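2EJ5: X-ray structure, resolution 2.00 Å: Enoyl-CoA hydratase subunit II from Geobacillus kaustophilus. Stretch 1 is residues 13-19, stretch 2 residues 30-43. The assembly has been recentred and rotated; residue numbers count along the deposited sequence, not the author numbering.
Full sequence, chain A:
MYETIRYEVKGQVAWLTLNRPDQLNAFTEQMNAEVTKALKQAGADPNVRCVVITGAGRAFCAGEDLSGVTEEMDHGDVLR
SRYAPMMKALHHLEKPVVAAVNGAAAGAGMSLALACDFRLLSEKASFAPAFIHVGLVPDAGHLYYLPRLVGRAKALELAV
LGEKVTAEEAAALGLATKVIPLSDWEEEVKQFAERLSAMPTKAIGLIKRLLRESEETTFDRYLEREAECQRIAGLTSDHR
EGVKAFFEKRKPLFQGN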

ATOM      1  N   VAL A  13       5.781 -26.834 -16.077  1.00 23.31           N
ATOM      2  CA  VAL A  13       6.510 -25.769 -15.440  1.00 23.43           C
ATOM      3  C   VAL A  13       7.895 -25.560 -16.019  1.00 22.76           C
ATOM      4  O   VAL A  13       8.679 -26.525 -16.195  1.00 22.75           O
ATOM      5  CB  VAL A  13       6.391 -25.701 -13.841  1.00 24.65           C
ATOM      6  CG1 VAL A  13       5.595 -26.841 -13.207  1.00 23.24           C
ATOM      7  CG2 VAL A  13       7.691 -25.315 -13.101  1.00 23.57           C
ATOM      8  N   ALA A  14       8.161 -24.307 -16.379  1.00 19.95           N
ATOM      9  CA  ALA A  14       9.509 -23.914 -16.778  1.00 19.33           C
ATOM     10  C   ALA A  14      10.335 -23.577 -15.548  1.00 19.00           C
ATOM     11  O   ALA A  14      10.005 -22.665 -14.782  1.00 19.52           O
ATOM     12  CB  ALA A  14       9.475 -22.737 -17.795  1.00 19.03           C
ATOM     13  N   TRP A  15      11.400 -24.338 -15.352  1.00 18.62           N
ATOM     14  CA  TRP A  15      12.331 -24.164 -14.269  1.00 20.14           C
ATOM     15  C   TRP A  15      13.478 -23.315 -14.830  1.00 21.01           C
ATOM     16  O   TRP A  15      14.236 -23.750 -15.725  1.00 23.54           O
ATOM     17  CB  TRP A  15      12.798 -25.522 -13.754  1.00 20.63           C
ATOM     18  CG  TRP A  15      11.674 -26.309 -13.113  1.00 20.38           C
ATOM     19  CD1 TRP A  15      10.723 -27.105 -13.752  1.00 22.16           C
ATOM     20  CD2 TRP A  15      11.355 -26.345 -11.721  1.00 18.42           C
ATOM     21  NE1 TRP A  15       9.850 -27.626 -12.827  1.00 21.49           N
ATOM     22  CE2 TRP A  15      10.215 -27.184 -11.573  1.00 21.58           C
ATOM     23  CE3 TRP A  15      11.916 -25.748 -10.578  1.00 19.87           C
ATOM     24  CZ2 TRP A  15       9.635 -27.437 -10.324  1.00 21.96           C
ATOM     25  CZ3 TRP A  15      11.347 -25.994  -9.345  1.00 21.31           C
ATOM     26  CH2 TRP A  15      10.210 -26.845  -9.223  1.00 21.43           C
ATOM     27  N   LEU A  16      13.559 -22.077 -14.365  1.00 20.01           N
ATOM     28  CA  LEU A  16      14.614 -21.155 -14.785  1.00 20.19           C
ATOM     29  C   LEU A  16      15.599 -21.072 -13.635  1.00 20.58           C
ATOM     30  O   LEU A  16      15.352 -20.461 -12.575  1.00 19.45           O
ATOM     31  CB  LEU A  16      13.991 -19.800 -15.217  1.00 19.92           C
ATOM     32  CG  LEU A  16      14.848 -18.857 -16.095  1.00 19.74           C
ATOM     33  CD1 LEU A  16      14.056 -17.667 -16.639  1.00 20.16           C
ATOM     34  CD2 LEU A  16      16.131 -18.408 -15.393  1.00 19.76           C
ATOM     35  N   THR A  17      16.726 -21.769 -13.777  1.00 21.32           N
ATOM     36  CA  THR A  17      17.680 -21.805 -12.695  1.00 22.23           C
ATOM     37  C   THR A  17      18.859 -20.872 -13.033  1.00 23.75           C
ATOM     38  O   THR A  17      19.538 -21.048 -14.060  1.00 22.47           O
ATOM     39  CB  THR A  17      18.148 -23.242 -12.430  1.00 22.38           C
ATOM     40  OG1 THR A  17      17.023 -24.035 -12.014  1.00 24.65           O
ATOM     41  CG2 THR A  17      19.200 -23.291 -11.385  1.00 22.37           C
ATOM     42  N   LEU A  18      19.082 -19.876 -12.177  1.00 24.26           N
ATOM     43  CA  LEU A  18      20.243 -18.997 -12.300  1.00 25.09           C
ATOM     44  C   LEU A  18      21.494 -19.793 -11.946  1.00 25.99           C
ATOM     45  O   LEU A  18      21.547 -20.399 -10.880  1.00 26.85           O
ATOM     46  CB  LEU A  18      20.123 -17.815 -11.336  1.00 24.43           C
ATOM     47  CG  LEU A  18      18.792 -17.041 -11.371  1.00 23.95           C
ATOM     48  CD1 LEU A  18      18.867 -15.848 -10.403  1.00 19.94           C
ATOM     49  CD2 LEU A  18      18.422 -16.593 -12.808  1.00 23.88           C
ATOM     50  N   ASN A  19      22.514 -19.758 -12.810  1.00 26.84           N
ATOM     51  CA  ASN A  19      23.553 -20.806 -12.779  1.00 26.46           C
ATOM     52  C   ASN A  19      25.020 -20.308 -12.869  1.00 27.43           C
ATOM     53  O   ASN A  19      25.740 -20.626 -13.806  1.00 27.38           O
ATOM     54  CB  ASN A  19      23.221 -21.834 -13.871  1.00 26.25           C
ATOM     55  CG  ASN A  19      23.832 -23.208 -13.622  1.00 27.89           C
ATOM     56  OD1 ASN A  19      24.266 -23.518 -12.519  1.00 24.90           O
ATOM     57  ND2 ASN A  19      23.829 -24.055 -14.664  1.00 26.96           N
ATOM     58  N   GLN A  30      25.533 -11.571 -20.053  1.00 31.37           N
ATOM     59  CA  GLN A  30      24.857 -12.692 -20.698  1.00 31.55           C
ATOM     60  C   GLN A  30      23.802 -13.405 -19.817  1.00 29.52           C
ATOM     61  O   GLN A  30      22.852 -13.933 -20.366  1.00 30.51           O
ATOM     62  CB  GLN A  30      25.816 -13.686 -21.390  1.00 31.99           C
ATOM     63  CG  GLN A  30      26.456 -14.744 -20.529  1.00 33.81           C
ATOM     64  CD  GLN A  30      27.281 -15.732 -21.354  1.00 35.18           C
ATOM     65  OE1 GLN A  30      26.736 -16.607 -22.067  1.00 40.37           O
ATOM     66  NE2 GLN A  30      28.602 -15.598 -21.268  1.00 38.47           N
ATOM     67  N   MET A  31      23.971 -13.410 -18.496  1.00 27.03           N
ATOM     68  CA  MET A  31      22.907 -13.889 -17.592  1.00 25.41           C
ATOM     69  C   MET A  31      21.687 -13.015 -17.774  1.00 24.79           C
ATOM     70  O   MET A  31      20.598 -13.527 -17.900  1.00 24.79           O
ATOM     71  CB  MET A  31      23.314 -13.929 -16.115  1.00 25.80           C
ATOM     72  CG  MET A  31      22.204 -14.585 -15.201  1.00 25.33           C
ATOM     73  SD  MET A  31      22.419 -14.572 -13.415  1.00 20.56           S
ATOM     74  CE  MET A  31      20.818 -15.184 -13.063  1.00 29.21           C
ATOM     75  N   ASN A  32      21.884 -11.699 -17.780  1.00 24.18           N
ATOM     76  CA  ASN A  32      20.796 -10.774 -18.060  1.00 24.02           C
ATOM     77  C   ASN A  32      20.123 -11.093 -19.370  1.00 23.70           C
ATOM     78  O   ASN A  32      18.913 -11.147 -19.449  1.00 22.93           O
ATOM     79  CB  ASN A  32      21.276  -9.310 -18.044  1.00 22.61           C
ATOM     80  CG  ASN A  32      21.470  -8.796 -16.665  1.00 24.68           C
ATOM     81  OD1 ASN A  32      20.562  -8.881 -15.823  1.00 28.76           O
ATOM     82  ND2 ASN A  32      22.652  -8.267 -16.390  1.00 22.83           N
ATOM     83  N   ALA A  33      20.927 -11.282 -20.421  1.00 24.33           N
ATOM     84  CA  ALA A  33      20.399 -11.562 -21.719  1.00 23.08           C
ATOM     85  C   ALA A  33      19.686 -12.910 -21.810  1.00 23.73           C
ATOM     86  O   ALA A  33      18.699 -13.037 -22.535  1.00 23.18           O
ATOM     87  CB  ALA A  33      21.523 -11.492 -22.760  1.00 25.02           C
ATOM     88  N   GLU A  34      20.221 -13.922 -21.134  1.00 23.61           N
ATOM     89  CA  GLU A  34      19.636 -15.277 -21.213  1.00 24.88           C
ATOM     90  C   GLU A  34      18.313 -15.323 -20.452  1.00 23.42           C
ATOM     91  O   GLU A  34      17.352 -15.898 -20.915  1.00 24.16           O
ATOM     92  CB  GLU A  34      20.615 -16.333 -20.691  1.00 23.46           C
ATOM     93  CG  GLU A  34      21.892 -16.433 -21.575  1.00 27.15           C
ATOM     94  CD  GLU A  34      22.863 -17.501 -21.126  1.00 27.95           C
ATOM     95  OE1 GLU A  34      22.896 -17.818 -19.914  1.00 26.84           O
ATOM     96  OE2 GLU A  34      23.614 -18.016 -22.008  1.00 32.09           O
ATOM     97  N   VAL A  35      18.264 -14.667 -19.293  1.00 24.02           N
ATOM     98  CA  VAL A  35      17.029 -14.646 -18.500  1.00 21.57           C
ATOM     99  C   VAL A  35      15.914 -13.988 -19.307  1.00 21.70           C
ATOM    100  O   VAL A  35      14.800 -14.500 -19.334  1.00 21.24           O
ATOM    101  CB  VAL A  35      17.250 -13.982 -17.144  1.00 22.06           C
ATOM    102  CG1 VAL A  35      15.883 -13.664 -16.457  1.00 19.26           C
ATOM    103  CG2 VAL A  35      18.109 -14.880 -16.222  1.00 21.09           C
ATOM    104  N   THR A  36      16.240 -12.889 -20.007  1.00 20.90           N
ATOM    105  CA  THR A  36      15.291 -12.165 -20.859  1.00 21.41           C
ATOM    106  C   THR A  36      14.705 -13.086 -21.909  1.00 21.74           C
ATOM    107  O   THR A  36      13.483 -13.205 -22.035  1.00 21.46           O
ATOM    108  CB  THR A  36      15.943 -10.900 -21.556  1.00 20.40           C
ATOM    109  OG1 THR A  36      16.430  -9.991 -20.563  1.00 22.31           O
ATOM    110  CG2 THR A  36      14.956 -10.139 -22.424  1.00 22.80           C
ATOM    111  N   LYS A  37      15.585 -13.707 -22.689  1.00 22.96           N
ATOM    112  CA  LYS A  37      15.195 -14.686 -23.716  1.00 22.81           C
ATOM    113  C   LYS A  37      14.329 -15.843 -23.174  1.00 22.19           C
ATOM    114  O   LYS A  37      13.318 -16.197 -23.778  1.00 21.71           O
ATOM    115  CB  LYS A  37      16.465 -15.242 -24.378  1.00 24.34           C
ATOM    116  CG  LYS A  37      16.197 -16.133 -25.599  1.00 27.81           C
ATOM    117  CD  LYS A  37      17.492 -16.365 -26.381  1.00 34.47           C
ATOM    118  CE  LYS A  37      17.286 -17.296 -27.579  1.00 37.39           C
ATOM    119  NZ  LYS A  37      16.908 -18.687 -27.146  1.00 40.84           N
ATOM    120  N   ALA A  38      14.738 -16.402 -22.042  1.00 21.38           N
ATOM    121  CA  ALA A  38      14.052 -17.532 -21.412  1.00 22.54           C
ATOM    122  C   ALA A  38      12.641 -17.104 -20.968  1.00 22.42           C
ATOM    123  O   ALA A  38      11.685 -17.836 -21.170  1.00 22.30           O
ATOM    124  CB  ALA A  38      14.848 -18.011 -20.228  1.00 21.79           C
ATOM    125  N   LEU A  39      12.515 -15.898 -20.379  1.00 22.50           N
ATOM    126  CA  LEU A  39      11.192 -15.412 -19.950  1.00 20.94           C
ATOM    127  C   LEU A  39      10.289 -15.234 -21.120  1.00 21.58           C
ATOM    128  O   LEU A  39       9.120 -15.530 -21.044  1.00 20.32           O
ATOM    129  CB  LEU A  39      11.268 -14.098 -19.167  1.00 21.11           C
ATOM    130  CG  LEU A  39      11.910 -14.165 -17.782  1.00 21.68           C
ATOM    131  CD1 LEU A  39      12.041 -12.752 -17.218  1.00 23.45           C
ATOM    132  CD2 LEU A  39      11.206 -15.160 -16.788  1.00 19.11           C
ATOM    133  N   LYS A  40      10.832 -14.746 -22.235  1.00 22.71           N
ATOM    134  CA  LYS A  40      10.008 -14.514 -23.416  1.00 24.55           C
ATOM    135  C   LYS A  40       9.620 -15.877 -24.020  1.00 23.82           C
ATOM    136  O   LYS A  40       8.510 -16.040 -24.496  1.00 24.36           O
ATOM    137  CB  LYS A  40      10.746 -13.608 -24.440  1.00 25.59           C
ATOM    138  CG  LYS A  40      11.062 -12.172 -23.930  1.00 27.55           C
ATOM    139  CD  LYS A  40      11.965 -11.397 -24.906  1.00 26.58           C
ATOM    140  CE  LYS A  40      12.097  -9.900 -24.516  1.00 28.98           C
ATOM    141  NZ  LYS A  40      12.992  -9.054 -25.448  1.00 34.18           N
ATOM    142  N   GLN A  41      10.531 -16.837 -23.939  1.00 24.64           N
ATOM    143  CA  GLN A  41      10.320 -18.231 -24.393  1.00 26.96           C
ATOM    144  C   GLN A  41       9.138 -18.837 -23.607  1.00 25.78           C
ATOM    145  O   GLN A  41       8.116 -19.232 -24.187  1.00 24.38           O
ATOM    146  CB  GLN A  41      11.607 -19.020 -24.141  1.00 26.92           C
ATOM    147  CG  GLN A  41      11.725 -20.448 -24.721  1.00 29.93           C
ATOM    148  CD  GLN A  41      13.207 -20.935 -24.770  1.00 31.62           C
ATOM    149  OE1 GLN A  41      14.153 -20.161 -24.487  1.00 35.30           O
ATOM    150  NE2 GLN A  41      13.408 -22.224 -25.129  1.00 34.68           N
ATOM    151  N   ALA A  42       9.276 -18.835 -22.278  1.00 25.23           N
ATOM    152  CA  ALA A  42       8.195 -19.289 -21.383  1.00 24.74           C
ATOM    153  C   ALA A  42       6.860 -18.621 -21.663  1.00 24.59           C
ATOM    154  O   ALA A  42       5.821 -19.284 -21.695  1.00 25.00           O
ATOM    155  CB  ALA A  42       8.615 -19.102 -19.924  1.00 25.49           C
ATOM    156  N   GLY A  43       6.873 -17.310 -21.897  1.00 23.93           N
ATOM    157  CA  GLY A  43       5.655 -16.593 -22.262  1.00 23.83           C
ATOM    158  C   GLY A  43       5.038 -17.050 -23.583  1.00 24.09           C
ATOM    159  O   GLY A  43       3.820 -17.028 -23.729  1.00 23.27           O
TER

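What stands out in this contact is how completely it does without polar chemistry: a strand and a helix lie almost exactly antiparallel, their N-to-C directions 176° apart, and no hydrogen bond or salt bridge joins them. Every pairing is one apolar side chain against another. The two axes approach to 10.0 Å, a distance that leaves one layer of side chains between the backbones, and the summed buried surface is a modest 281 Å².

The register runs in opposite senses along the two elements. A14 sits over A42, with CA atoms 6.7 Å apart; L16 faces A38, with 7.6 Å between their CA atoms; L18 lies nearest M31, with 7.8 Å from CA to CA. The strand supplies its contacts from alternate residues, A14, L16 and L18, as the pleat dictates, while V13, W15 and T17 make none. On the helix the contributors are M31, V35, A38, L39 and A42, spaced by three or four residues apart from the adjacent pair A38 and L39. That is the familiar recurrence of one helical face, and the near alignment of the axes lets this face follow the strand for about three turns.

The interface opens with a pair of alanines and continues with larger side chains. At the A14 end, two methyl groups meet, A14 CB lying 4.3 Å from A42 CB, and both CA-to-CB bonds point toward the other stretch. Small side chains on both sides accompany the shortest CA separation in the register. In the middle, L16 is the hub and loses 75 Å² to the helix, more than any other residue here. Its chi1 and chi2 are both t, and its branched end reaches three helix residues: L16 CD1 is 3.7 Å from A38 CB and 3.8 Å from L39 CD2, while L16 CD2 is 4.1 Å from V35 CG2. A38 is the small partner that receives a large one, its single methyl leaving space for the leucine. L39 joins from the side, since its CA-to-CB bond points sideways but its end comes nearer the strand.

At the other end, the CA-to-CB bond of L18 points sideways, but the end of the side chain comes nearer the helix, chi1 m and chi2 t. L18 CD2 packs 3.8 Å from V35 CG2, so V35 touches both L16 and L18 and links the middle of the contact to this end. M31 completes the apolar cluster here: its CA-to-CB bond points toward the strand, its chi angles are t, t, t, and the strand covers 52 Å² of it.

The backbone polar groups within the helix are paired in its own i-to-i+4 bonds, such as V35 N to M31 O at 2.9 Å and A42 N to A38 O at 2.8 Å, and the contact face offers the strand only apolar side chains. T36, directed away from the strand, turns its hydroxyl back on its own helix, with T36 OG1 donating to N32 O at 3.0 Å. The rule to read from this contact is shape matching: small against small where the CA atoms are nearest (A14 and A42), and large apolar side chains set against a small or branched partner farther along (L16 against A38, L18 against V35).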